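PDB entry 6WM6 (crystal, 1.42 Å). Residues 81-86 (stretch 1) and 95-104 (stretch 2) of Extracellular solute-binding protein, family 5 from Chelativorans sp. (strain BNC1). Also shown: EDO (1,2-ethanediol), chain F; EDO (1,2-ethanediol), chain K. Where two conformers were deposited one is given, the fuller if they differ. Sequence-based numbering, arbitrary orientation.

Stretch 1, residues 81-86: VPSAFM
Stretch 2 95-104: MNTDLLESAE

Residues 81-84 run as an irregular, largely extended segment (phi/psi -104/126 at V81, -81/150 at P82, -129/140 at S83) that bends at A84 (-67/-48) before entering a strand at F85 (-130/157) and M86 (-135/137). The second stretch meets it antiparallel at one bridge: F85 and M95 form a non-hydrogen-bonded pair, CA to CA 4.3 Å, with both side chains on the same face of the sheet. Beyond M95 (-62/138) and N96 (-80/102) the chain coils through T97, D98 and L99, whose phi/psi values (-80/-8, -73/-38, -87/-41) are helical without the regular bonding. L100 is extended again (-118/137), the chain turns a corner at E101 (-73/-41), and S102 to E104 are again in strand conformation. The turn is closed by L100 N to N96 O at 2.9 Å, with a weak bond from L99 N to N96 O at 3.3 Å.

N96 fastens the two stretches together. Backbone N96 N donates to A84 O at 2.9 Å, nearly linear at 171°, and side-chain N96 ND2 donates to S83 O, also at 2.9 Å (154°), so consecutive carbonyls are bound by one residue. With chi1 at 174° (t) and chi2 near 3°, the amide also turns N96 OD1 back to its own stretch, where it accepts weak bonds from D98 N (2.9 Å) and L99 N (3.2 Å). The side chain thus ties the turn to the neighbouring segment.

Side-chain packing accompanies these polar links. Because the F85-M95 pair puts both side chains on one face of the sheet, the nonpolar ring and the methionine methylenes pack by van der Waals contact: F85 (chi1 -67°, m; chi2 76°) places CE2 3.7 Å from M95 CB, and M95 CG lies over one face of the ring. M95 is t, t, p, and its end leads away; M95 SD sits 5.5 Å from the F85 ring centroid, 36° off the normal, an oblique sulfur-aromatic approach. Farther along, F85 CZ reaches A103 CB at 3.9 Å, bringing the ring to the strand after the corner. L100 (m, t) points toward the first stretch and sets CD1 4.1 Å from A84 CB, an apolar contact, and 3.6 Å from A84 O. L99 (t, p) brings CD2 to 3.6 Å from S83 O and 4.4 Å from P82 CB, the latter a looser apolar contact with the C-gamma-endo proline. The two approaches to oxygen are van der Waals contacts of a methyl with a carbonyl. The interface buries 362 Å² in all.

T97 (chi1 51°, p) points away, and T97 OG1 hydrogen-bonds O1 of the chain K ethanediol at 2.8 Å; the chain F ethanediol O2 bonds weakly to T97 N (3.3 Å) and M95 O (3.4 Å).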

# COMPACT_ATOMS: atom_id res chain seq x y z
N VAL A 81 10.87 -14.76 -0.84
CA VAL A 81 10.20 -14.80 -2.14
C VAL A 81 11.01 -13.96 -3.12
O VAL A 81 11.28 -12.78 -2.84
CB VAL A 81 8.77 -14.25 -2.01
CG1 VAL A 81 8.14 -14.10 -3.40
CG2 VAL A 81 7.92 -15.14 -1.15
N PRO A 82 11.41 -14.50 -4.27
CA PRO A 82 12.14 -13.69 -5.26
C PRO A 82 11.17 -12.85 -6.09
O PRO A 82 10.02 -13.24 -6.32
CB PRO A 82 12.86 -14.73 -6.12
CG PRO A 82 12.14 -16.00 -5.92
CD PRO A 82 11.32 -15.92 -4.68
N SER A 83 11.66 -11.68 -6.52
CA SER A 83 10.86 -10.68 -7.22
C SER A 83 11.58 -10.29 -8.51
O SER A 83 12.79 -10.08 -8.50
CB SER A 83 10.68 -9.40 -6.37
OG SER A 83 10.11 -9.70 -5.10
N ALA A 84 10.83 -10.10 -9.61
CA ALA A 84 11.45 -9.61 -10.83
C ALA A 84 11.95 -8.18 -10.67
O ALA A 84 13.09 -7.87 -11.06
CB ALA A 84 10.48 -9.74 -12.02
N PHE A 85 11.10 -7.29 -10.13
CA PHE A 85 11.45 -5.92 -9.82
C PHE A 85 11.03 -5.64 -8.39
O PHE A 85 10.16 -6.31 -7.84
CB PHE A 85 10.72 -4.90 -10.72
CG PHE A 85 11.12 -4.95 -12.18
CD1 PHE A 85 10.68 -5.96 -13.01
CD2 PHE A 85 11.95 -3.97 -12.70
CE1 PHE A 85 11.06 -6.00 -14.36
CE2 PHE A 85 12.33 -4.01 -14.04
CZ PHE A 85 11.90 -5.04 -14.86
N MET A 86 11.66 -4.64 -7.77
CA MET A 86 11.37 -4.26 -6.40
C MET A 86 11.24 -2.75 -6.28
O MET A 86 12.04 -2.00 -6.86
CB MET A 86 12.46 -4.76 -5.48
CG MET A 86 12.25 -4.46 -4.00
SD MET A 86 10.64 -4.96 -3.36
CE MET A 86 10.52 -6.64 -3.99
N MET A 95 15.07 -3.46 -11.27
CA MET A 95 15.17 -4.86 -11.66
C MET A 95 16.08 -5.59 -10.68
O MET A 95 17.15 -5.09 -10.31
CB MET A 95 15.76 -4.96 -13.06
CG MET A 95 15.63 -6.36 -13.62
SD MET A 95 16.46 -6.63 -15.21
CE MET A 95 18.14 -6.75 -14.62
N ASN A 96 15.67 -6.79 -10.30
CA ASN A 96 16.41 -7.64 -9.37
C ASN A 96 17.52 -8.34 -10.14
O ASN A 96 17.28 -9.35 -10.82
CB ASN A 96 15.45 -8.63 -8.74
CG ASN A 96 16.13 -9.64 -7.87
OD1 ASN A 96 17.34 -9.59 -7.67
ND2 ASN A 96 15.36 -10.52 -7.29
N THR A 97 18.75 -7.85 -10.00
CA THR A 97 19.89 -8.42 -10.71
C THR A 97 20.45 -9.66 -10.04
O THR A 97 21.35 -10.29 -10.60
CB THR A 97 20.99 -7.36 -10.86
OG1 THR A 97 21.28 -6.75 -9.62
CG2 THR A 97 20.57 -6.29 -11.84
N ASP A 98 19.97 -10.01 -8.85
CA ASP A 98 20.30 -11.32 -8.29
C ASP A 98 19.54 -12.42 -9.02
O ASP A 98 20.09 -13.50 -9.29
CB ASP A 98 19.98 -11.35 -6.80
CG ASP A 98 20.91 -10.44 -5.98
OD1 ASP A 98 22.07 -10.26 -6.40
OD2 ASP A 98 20.46 -9.97 -4.91
N LEU A 99 18.29 -12.16 -9.38
CA LEU A 99 17.44 -13.10 -10.09
C LEU A 99 17.62 -13.04 -11.60
O LEU A 99 17.66 -14.08 -12.26
CB LEU A 99 15.98 -12.86 -9.76
CG LEU A 99 14.97 -13.70 -10.50
CD1 LEU A 99 15.09 -15.17 -10.11
CD2 LEU A 99 13.57 -13.19 -10.18
N LEU A 100 17.73 -11.84 -12.15
CA LEU A 100 17.64 -11.63 -13.59
C LEU A 100 18.92 -11.06 -14.17
O LEU A 100 19.52 -10.12 -13.61
CB LEU A 100 16.50 -10.65 -13.93
CG LEU A 100 15.10 -11.09 -13.55
CD1 LEU A 100 14.11 -9.97 -13.84
CD2 LEU A 100 14.73 -12.34 -14.34
N GLU A 101 19.33 -11.60 -15.32
CA GLU A 101 20.31 -10.92 -16.15
C GLU A 101 19.69 -9.70 -16.83
O GLU A 101 20.32 -8.63 -16.90
CB GLU A 101 20.86 -11.88 -17.20
CG GLU A 101 21.88 -11.26 -18.14
CD GLU A 101 22.19 -12.15 -19.33
OE1 GLU A 101 21.87 -13.35 -19.28
OE2 GLU A 101 22.73 -11.63 -20.33
N SER A 102 18.46 -9.83 -17.32
CA SER A 102 17.81 -8.76 -18.04
C SER A 102 16.31 -8.99 -18.09
O SER A 102 15.81 -10.11 -17.92
CB SER A 102 18.37 -8.66 -19.46
OG SER A 102 18.20 -9.87 -20.18
N ALA A 103 15.60 -7.90 -18.33
CA ALA A 103 14.17 -7.90 -18.60
C ALA A 103 13.97 -6.77 -19.60
O ALA A 103 14.40 -5.63 -19.34
CB ALA A 103 13.37 -7.64 -17.34
N GLU A 104 13.40 -7.07 -20.75
CA GLU A 104 13.39 -6.13 -21.87
C GLU A 104 12.06 -6.20 -22.60
O GLU A 104 11.55 -7.29 -22.88
CB GLU A 104 14.53 -6.45 -22.86
CG GLU A 104 14.65 -5.48 -24.02
CD GLU A 104 15.84 -5.75 -24.89
OE1 GLU A 104 16.26 -6.92 -25.01
OE2 GLU A 104 16.38 -4.76 -25.47
C1 EDO F . 19.94 -6.45 -5.43
O1 EDO F . 19.92 -5.02 -5.26
C2 EDO F . 19.04 -6.86 -6.58
O2 EDO F . 18.86 -5.78 -7.48
C1 EDO K . 23.10 -3.80 -10.45
O1 EDO K . 22.20 -4.10 -9.35
C2 EDO K . 24.30 -4.74 -10.40
O2 EDO K . 25.07 -4.51 -9.22